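Local coordinates for shikimate dehydrogenase (Thermotoga maritima, PDB 3U62), which probably catalyses the reversible NADPH-linked reduction of 3-dehydroshikimate to shikimate, a step in the chorismate pathway that leads to the aromatic amino acids, at residues A[100-103]-A[104-107]; A[125-129]-A[130-134]; A[201-205]-A[206-210]. All blocks are in the same frame, centred on the assembly; numbering follows the deposited sequence.

All three contacts are local bends at helix ends in the Rossmann half of the enzyme. Contacts 1 and 2 lie where helices 94-101 and 118-129 stop and the chain heads for strands 111-114 and 135-139; contact 3 starts helix 205-213. Contact 1 is mostly at the surface, while contacts 2 and 3 are partly buried. Glycine allows both chain reversals, but contact 1 uses a type II turn and contact 2 a Schellman motif with a bridging water. Contact 3 instead relies on a threonine cap, a proline and an aspartate with charged partners. Contacts 1 and 2 touch, Val107 and Leu102 meeting Met130; contact 3 stands apart, about 19 Å from contact 1 between centres.

Contact 1. Residues A[100-103]-A[104-107]; sequences KSLE and GVEV
With chi1 at -68°, Leu102 holds CG beside its own backbone N and carries its two methyls toward Val107, whose chi1 of 173° sets CG2 beside its backbone N and facing the leucine. CD1 of Leu102 then meets CG2 of Val107 at 3.9 Å, the two side chains crossing at about a right angle. Both are branched and apolar, which suits them to this side of the turn, since it lies against the parallel sheet and Leu102 is buried there. A type II beta turn from Leu102 to Val105 makes the fold, Leu102 being the first residue beyond the helix. The bond that closes the turn runs from Val105 N to Leu102 O, 3.1 Å long, with the donor above the carbonyl plane. Gly104 takes the third turn position with phi at 82°; a side chain there would run into Glu103 O. Glu103, at the second position, can turn its chain outward. Val105 CB lies 3.4 Å from Leu102 O. The turn joins helix 94-101 to the loop before strand 111-114: Leu102 packs on Phe171 of strand 169-172 and Ile219 of strand 217-219, Val105 reaches His217, and Val107 lies against Ser169.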
loop_
_atom_site.group_PDB
_atom_site.type_symbol
_atom_site.label_atom_id
_atom_site.label_comp_id
_atom_site.label_asym_id
_atom_site.label_seq_id
_atom_site.Cartn_x
_atom_site.Cartn_y
_atom_site.Cartn_z
ATOM N N LYS A 100 10.698 -1.815 4.030
ATOM C CA LYS A 100 11.776 -0.881 3.724
ATOM C C LYS A 100 11.512 0.535 4.244
ATOM O O LYS A 100 12.459 1.245 4.603
ATOM C CB LYS A 100 12.097 -0.882 2.227
ATOM C CG LYS A 100 12.771 -2.170 1.754
ATOM C CD LYS A 100 13.486 -2.013 0.415
ATOM C CE LYS A 100 14.773 -1.200 0.546
ATOM N NZ LYS A 100 15.678 -1.763 1.712
ATOM N N SER A 101 10.242 0.938 4.291
ATOM C CA SER A 101 9.864 2.249 4.834
ATOM C C SER A 101 10.151 2.351 6.333
ATOM O O SER A 101 10.328 3.448 6.866
ATOM C CB SER A 101 8.385 2.552 4.569
ATOM O OG SER A 101 7.540 1.767 5.392
ATOM N N LEU A 102 10.194 1.199 6.998
ATOM C CA LEU A 102 10.412 1.136 8.440
ATOM C C LEU A 102 11.839 0.735 8.812
ATOM O O LEU A 102 12.096 0.344 9.955
ATOM C CB LEU A 102 9.403 0.182 9.092
ATOM C CG LEU A 102 7.934 0.623 9.096
ATOM C CD1 LEU A 102 7.017 -0.567 9.336
ATOM C CD2 LEU A 102 7.680 1.722 10.128
ATOM N N GLU A 103 12.759 0.829 7.853
ATOM C CA GLU A 103 14.164 0.565 8.136
ATOM C C GLU A 103 14.696 1.518 9.199
ATOM O O GLU A 103 14.433 2.722 9.157
ATOM C CB GLU A 103 15.007 0.634 6.864
ATOM C CG GLU A 103 15.083 -0.705 6.153
ATOM C CD GLU A 103 15.696 -0.632 4.767
ATOM O OE1 GLU A 103 16.341 0.383 4.431
ATOM O OE2 GLU A 103 15.530 -1.618 4.004
ATOM N N GLY A 104 15.420 0.953 10.161
ATOM C CA GLY A 104 15.988 1.717 11.269
ATOM C C GLY A 104 15.015 2.000 12.402
ATOM O O GLY A 104 15.398 2.582 13.416
ATOM N N VAL A 105 13.760 1.582 12.232
ATOM C CA VAL A 105 12.699 1.880 13.197
ATOM C C VAL A 105 12.235 0.614 13.917
ATOM O O VAL A 105 11.959 -0.407 13.281
ATOM C CB VAL A 105 11.484 2.572 12.508
ATOM C CG1 VAL A 105 10.374 2.876 13.513
ATOM C CG2 VAL A 105 11.918 3.849 11.802
ATOM N N GLU A 106 12.162 0.689 15.245
ATOM C CA GLU A 106 11.565 -0.372 16.046
ATOM C C GLU A 106 10.055 -0.157 16.096
ATOM O O GLU A 106 9.584 0.881 16.566
ATOM C CB GLU A 106 12.152 -0.380 17.465
ATOM C CG GLU A 106 11.620 -1.504 18.358
ATOM C CD GLU A 106 11.987 -1.343 19.827
ATOM O OE1 GLU A 106 12.659 -0.351 20.186
ATOM O OE2 GLU A 106 11.598 -2.219 20.630
ATOM N N VAL A 107 9.304 -1.134 15.595
ATOM C CA VAL A 107 7.846 -1.077 15.647
ATOM C C VAL A 107 7.371 -1.625 16.990
ATOM O O VAL A 107 7.474 -2.825 17.260
ATOM C CB VAL A 107 7.187 -1.833 14.463
ATOM C CG1 VAL A 107 5.674 -1.894 14.630
ATOM C CG2 VAL A 107 7.535 -1.159 13.144
#

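Contact 2. Residues A[125-129]-A[130-134]; sequences YALLQ and MGVKD
Leu127 O takes two backbone N-H groups as helix 118-129 ends. Val132 N gives Leu127 O a 3.0 Å bond, fairly straight at 155°, with the donor tilted from the carbonyl plane. Met130 N also reaches Leu127 O, but in a bent, weak bond. Met130 N divides its hydrogen, making a second weak bond to Ala126 O. Together with the weak bond from Gly131 N to Leu128 O, the reach from Val132 back to Leu127 makes this a Schellman motif. Gly131 is its C-prime residue and suits the place because phi is 81°, a region easily entered without a side chain. The motif also brings together the apolar residues on either side of the reversal. Val132 sets CB over Leu127 O at 3.2 Å, and the same CB meets Leu127 CB at 4.0 Å, the two side chains passing at a slant. Because chi1 of Val132 is 176°, CG2 stands beside the backbone N and lies 4.0 Å from CD2 of Leu127. Met130 brings CG within 3.4 Å of Ala126 O, then bends at SD so that its methyl leaves the helix end toward Val107. A water donates to both Leu128 O and Val132 O, the latter at 2.6 Å, bridging two carbonyls past the helix end. Beyond the motif, Glu109 receives the amides of Lys133 and Asp134. The apolar side packs inward on the Rossmann sheet: Leu127 touches Val111 and Val113 of strand 111-114, Val132 also lies on Val111, and small Ala126 lets helix 94-101 come close at Val98 and Val99.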
loop_
_atom_site.group_PDB
_atom_site.type_symbol
_atom_site.label_atom_id
_atom_site.label_comp_id
_atom_site.label_asym_id
_atom_site.label_seq_id
_atom_site.Cartn_x
_atom_site.Cartn_y
_atom_site.Cartn_z
ATOM N N TYR A 125 1.370 -8.745 6.671
ATOM C CA TYR A 125 2.444 -9.628 6.215
ATOM C C TYR A 125 3.812 -9.031 6.541
ATOM O O TYR A 125 4.690 -9.730 7.050
ATOM C CB TYR A 125 2.324 -9.901 4.712
ATOM C CG TYR A 125 3.306 -10.927 4.183
ATOM C CD1 TYR A 125 2.984 -12.284 4.164
ATOM C CD2 TYR A 125 4.554 -10.540 3.691
ATOM C CE1 TYR A 125 3.881 -13.230 3.676
ATOM C CE2 TYR A 125 5.458 -11.475 3.202
ATOM C CZ TYR A 125 5.117 -12.818 3.197
ATOM O OH TYR A 125 6.008 -13.746 2.714
ATOM N N ALA A 126 3.975 -7.741 6.252
ATOM C CA ALA A 126 5.218 -7.027 6.537
ATOM C C ALA A 126 5.547 -7.037 8.030
ATOM O O ALA A 126 6.688 -7.315 8.414
ATOM C CB ALA A 126 5.137 -5.602 6.017
ATOM N N LEU A 127 4.548 -6.740 8.860
ATOM C CA LEU A 127 4.715 -6.726 10.314
ATOM C C LEU A 127 5.128 -8.091 10.854
ATOM O O LEU A 127 6.022 -8.183 11.698
ATOM C CB LEU A 127 3.432 -6.250 11.006
ATOM C CG LEU A 127 3.018 -4.786 10.834
ATOM C CD1 LEU A 127 1.564 -4.594 11.241
ATOM C CD2 LEU A 127 3.928 -3.837 11.608
ATOM N N LEU A 128 4.484 -9.145 10.356
ATOM C CA LEU A 128 4.817 -10.509 10.755
ATOM C C LEU A 128 6.231 -10.903 10.332
ATOM O O LEU A 128 6.914 -11.639 11.056
ATOM C CB LEU A 128 3.790 -11.505 10.208
ATOM C CG LEU A 128 2.393 -11.468 10.837
ATOM C CD1 LEU A 128 1.414 -12.268 9.998
ATOM C CD2 LEU A 128 2.400 -11.978 12.278
ATOM N N GLN A 129 6.664 -10.414 9.169
ATOM C CA GLN A 129 8.032 -10.632 8.696
ATOM C C GLN A 129 9.053 -9.893 9.556
ATOM O O GLN A 129 10.218 -10.287 9.628
ATOM C CB GLN A 129 8.176 -10.225 7.225
ATOM C CG GLN A 129 7.468 -11.162 6.252
ATOM C CD GLN A 129 7.936 -12.601 6.382
ATOM O OE1 GLN A 129 8.974 -12.981 5.843
ATOM N NE2 GLN A 129 7.165 -13.412 7.110
ATOM N N MET A 130 8.597 -8.825 10.211
ATOM C CA MET A 130 9.436 -8.022 11.097
ATOM C C MET A 130 9.381 -8.497 12.551
ATOM O O MET A 130 9.929 -7.847 13.445
ATOM C CB MET A 130 9.040 -6.547 11.001
ATOM C CG MET A 130 9.454 -5.875 9.695
ATOM S SD MET A 130 8.668 -4.271 9.434
ATOM C CE MET A 130 9.337 -3.331 10.813
ATOM N N GLY A 131 8.726 -9.633 12.781
ATOM C CA GLY A 131 8.673 -10.242 14.109
ATOM C C GLY A 131 7.650 -9.638 15.052
ATOM O O GLY A 131 7.708 -9.866 16.263
ATOM N N VAL A 132 6.721 -8.859 14.506
ATOM C CA VAL A 132 5.625 -8.297 15.293
ATOM C C VAL A 132 4.613 -9.404 15.590
ATOM O O VAL A 132 4.246 -10.175 14.699
ATOM C CB VAL A 132 4.947 -7.110 14.565
ATOM C CG1 VAL A 132 3.740 -6.598 15.338
ATOM C CG2 VAL A 132 5.945 -5.978 14.339
ATOM N N LYS A 133 4.171 -9.478 16.844
ATOM C CA LYS A 133 3.283 -10.551 17.288
ATOM C C LYS A 133 1.855 -10.086 17.567
ATOM O O LYS A 133 0.893 -10.738 17.156
ATOM C CB LYS A 133 3.854 -11.228 18.537
ATOM C CG LYS A 133 5.118 -12.049 18.301
ATOM C CD LYS A 133 5.653 -12.628 19.606
ATOM C CE LYS A 133 4.780 -13.769 20.116
ATOM N NZ LYS A 133 4.954 -13.993 21.575
ATOM N N ASP A 134 1.728 -8.960 18.265
ATOM C CA ASP A 134 0.433 -8.486 18.739
ATOM C C ASP A 134 -0.171 -7.490 17.752
ATOM O O ASP A 134 0.101 -6.287 17.818
ATOM C CB ASP A 134 0.587 -7.857 20.127
ATOM C CG ASP A 134 -0.666 -7.979 20.978
ATOM O OD1 ASP A 134 -1.693 -8.499 20.488
ATOM O OD2 ASP A 134 -0.624 -7.549 22.149
HETATM O O HOH W 1 5.772 -12.084 13.759
#

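Contact 3. Residues A[201-205]-A[206-210]; sequences YFDTP and LVVKA
CG1 of Val207 stands above the carboxylate plane of Asp203 on one side, but beyond OD1 rather than over the middle, 4.0 Å from Asp203 OD1. The two side chains cross at about a right angle. Each carboxylate oxygen has a charged partner: OD1 forms a salt bridge with Lys220 and OD2 with Arg211, which probably favours the ionised form and holds the group's rotation. Next in the chain, Thr204 is the N-cap of helix 205-213, in the connection that follows strand 195-198 of the parallel Rossmann sheet. The loop leading to this cap carries Tyr201, which is predicted to bind shikimate. Thr204's chi1 of 57° sets OG1 between the backbone N and the carbonyl carbon, from where it accepts a long, weak bond from Val207 N at 3.3 Å. The same hydroxyl is hydrogen-bonded to Asp198, so a buried polar atom has two partners. The puckered ring of Pro205, which touches Glu182, suits the first helical turn, where a backbone N-H has no carbonyl behind it to meet. The regular bonds begin with Val208 N to Thr204 O at 3.0 Å, nearly straight at 172°, and Lys209 N to Pro205 O at 2.9 Å. CG2 of Val208 covers Thr204 O at 3.3 Å. Leu206 turns to Val196 of strand 195-198, and Val207 and Ala210 rest on Ile218 of strand 217-219.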
loop_
_atom_site.group_PDB
_atom_site.type_symbol
_atom_site.label_atom_id
_atom_site.label_comp_id
_atom_site.label_asym_id
_atom_site.label_seq_id
_atom_site.Cartn_x
_atom_site.Cartn_y
_atom_site.Cartn_z
ATOM N N TYR A 201 -0.517 8.802 0.571
ATOM C CA TYR A 201 0.694 9.462 0.112
ATOM C C TYR A 201 0.894 10.872 0.687
ATOM O O TYR A 201 2.022 11.277 0.974
ATOM C CB TYR A 201 0.677 9.484 -1.423
ATOM C CG TYR A 201 1.829 10.218 -2.050
ATOM C CD1 TYR A 201 1.717 11.570 -2.375
ATOM C CD2 TYR A 201 3.034 9.570 -2.313
ATOM C CE1 TYR A 201 2.774 12.260 -2.944
ATOM C CE2 TYR A 201 4.104 10.254 -2.883
ATOM C CZ TYR A 201 3.961 11.599 -3.198
ATOM O OH TYR A 201 5.002 12.295 -3.767
ATOM N N PHE A 202 -0.209 11.600 0.855
ATOM C CA PHE A 202 -0.183 13.004 1.280
ATOM C C PHE A 202 -0.711 13.174 2.707
ATOM O O PHE A 202 -1.247 12.228 3.291
ATOM C CB PHE A 202 -0.989 13.870 0.297
ATOM C CG PHE A 202 -2.323 13.280 -0.098
ATOM C CD1 PHE A 202 -3.451 13.470 0.699
ATOM C CD2 PHE A 202 -2.456 12.547 -1.276
ATOM C CE1 PHE A 202 -4.685 12.930 0.337
ATOM C CE2 PHE A 202 -3.687 12.002 -1.648
ATOM C CZ PHE A 202 -4.802 12.196 -0.839
ATOM N N ASP A 203 -0.551 14.380 3.257
ATOM C CA ASP A 203 -1.025 14.698 4.606
ATOM C C ASP A 203 -2.508 14.399 4.773
ATOM O O ASP A 203 -3.342 14.836 3.973
ATOM C CB ASP A 203 -0.761 16.168 4.953
ATOM C CG ASP A 203 0.672 16.432 5.382
ATOM O OD1 ASP A 203 1.495 15.492 5.421
ATOM O OD2 ASP A 203 0.981 17.605 5.685
ATOM N N THR A 204 -2.816 13.631 5.811
ATOM C CA THR A 204 -4.187 13.332 6.191
ATOM C C THR A 204 -4.445 13.949 7.560
ATOM O O THR A 204 -3.492 14.285 8.270
ATOM C CB THR A 204 -4.424 11.811 6.278
ATOM O OG1 THR A 204 -3.499 11.231 7.209
ATOM C CG2 THR A 204 -4.238 11.157 4.919
ATOM N N PRO A 205 -5.729 14.109 7.940
ATOM C CA PRO A 205 -6.033 14.567 9.295
ATOM C C PRO A 205 -5.334 13.742 10.385
ATOM O O PRO A 205 -4.896 14.309 11.387
ATOM C CB PRO A 205 -7.550 14.404 9.380
ATOM C CG PRO A 205 -8.012 14.629 7.986
ATOM C CD PRO A 205 -6.949 14.006 7.115
ATOM N N LEU A 206 -5.230 12.427 10.181
ATOM C CA LEU A 206 -4.535 11.542 11.119
ATOM C C LEU A 206 -3.066 11.932 11.301
ATOM O O LEU A 206 -2.581 12.038 12.431
ATOM C CB LEU A 206 -4.646 10.076 10.672
ATOM C CG LEU A 206 -3.885 9.011 11.476
ATOM C CD1 LEU A 206 -4.436 8.867 12.893
ATOM C CD2 LEU A 206 -3.915 7.675 10.753
ATOM N N VAL A 207 -2.372 12.143 10.182
ATOM C CA VAL A 207 -0.962 12.536 10.185
ATOM C C VAL A 207 -0.771 13.901 10.851
ATOM O O VAL A 207 0.123 14.072 11.686
ATOM C CB VAL A 207 -0.376 12.533 8.743
ATOM C CG1 VAL A 207 0.975 13.234 8.684
ATOM C CG2 VAL A 207 -0.255 11.108 8.219
ATOM N N VAL A 208 -1.624 14.856 10.482
ATOM C CA VAL A 208 -1.587 16.209 11.040
ATOM C C VAL A 208 -1.835 16.200 12.553
ATOM O O VAL A 208 -1.151 16.906 13.300
ATOM C CB VAL A 208 -2.586 17.152 10.309
ATOM C CG1 VAL A 208 -2.663 18.516 10.989
ATOM C CG2 VAL A 208 -2.191 17.315 8.845
ATOM N N LYS A 209 -2.800 15.394 12.993
ATOM C CA LYS A 209 -3.108 15.247 14.417
ATOM C C LYS A 209 -1.929 14.647 15.179
ATOM O O LYS A 209 -1.581 15.123 16.262
ATOM C CB LYS A 209 -4.352 14.371 14.608
ATOM C CG LYS A 209 -4.959 14.418 16.017
ATOM C CD LYS A 209 -6.185 15.319 16.081
ATOM C CE LYS A 209 -5.822 16.777 16.355
ATOM N NZ LYS A 209 -7.024 17.655 16.382
ATOM N N ALA A 210 -1.326 13.607 14.606
ATOM C CA ALA A 210 -0.171 12.942 15.206
ATOM C C ALA A 210 0.988 13.911 15.427
ATOM O O ALA A 210 1.685 13.836 16.442
ATOM C CB ALA A 210 0.270 11.770 14.347
#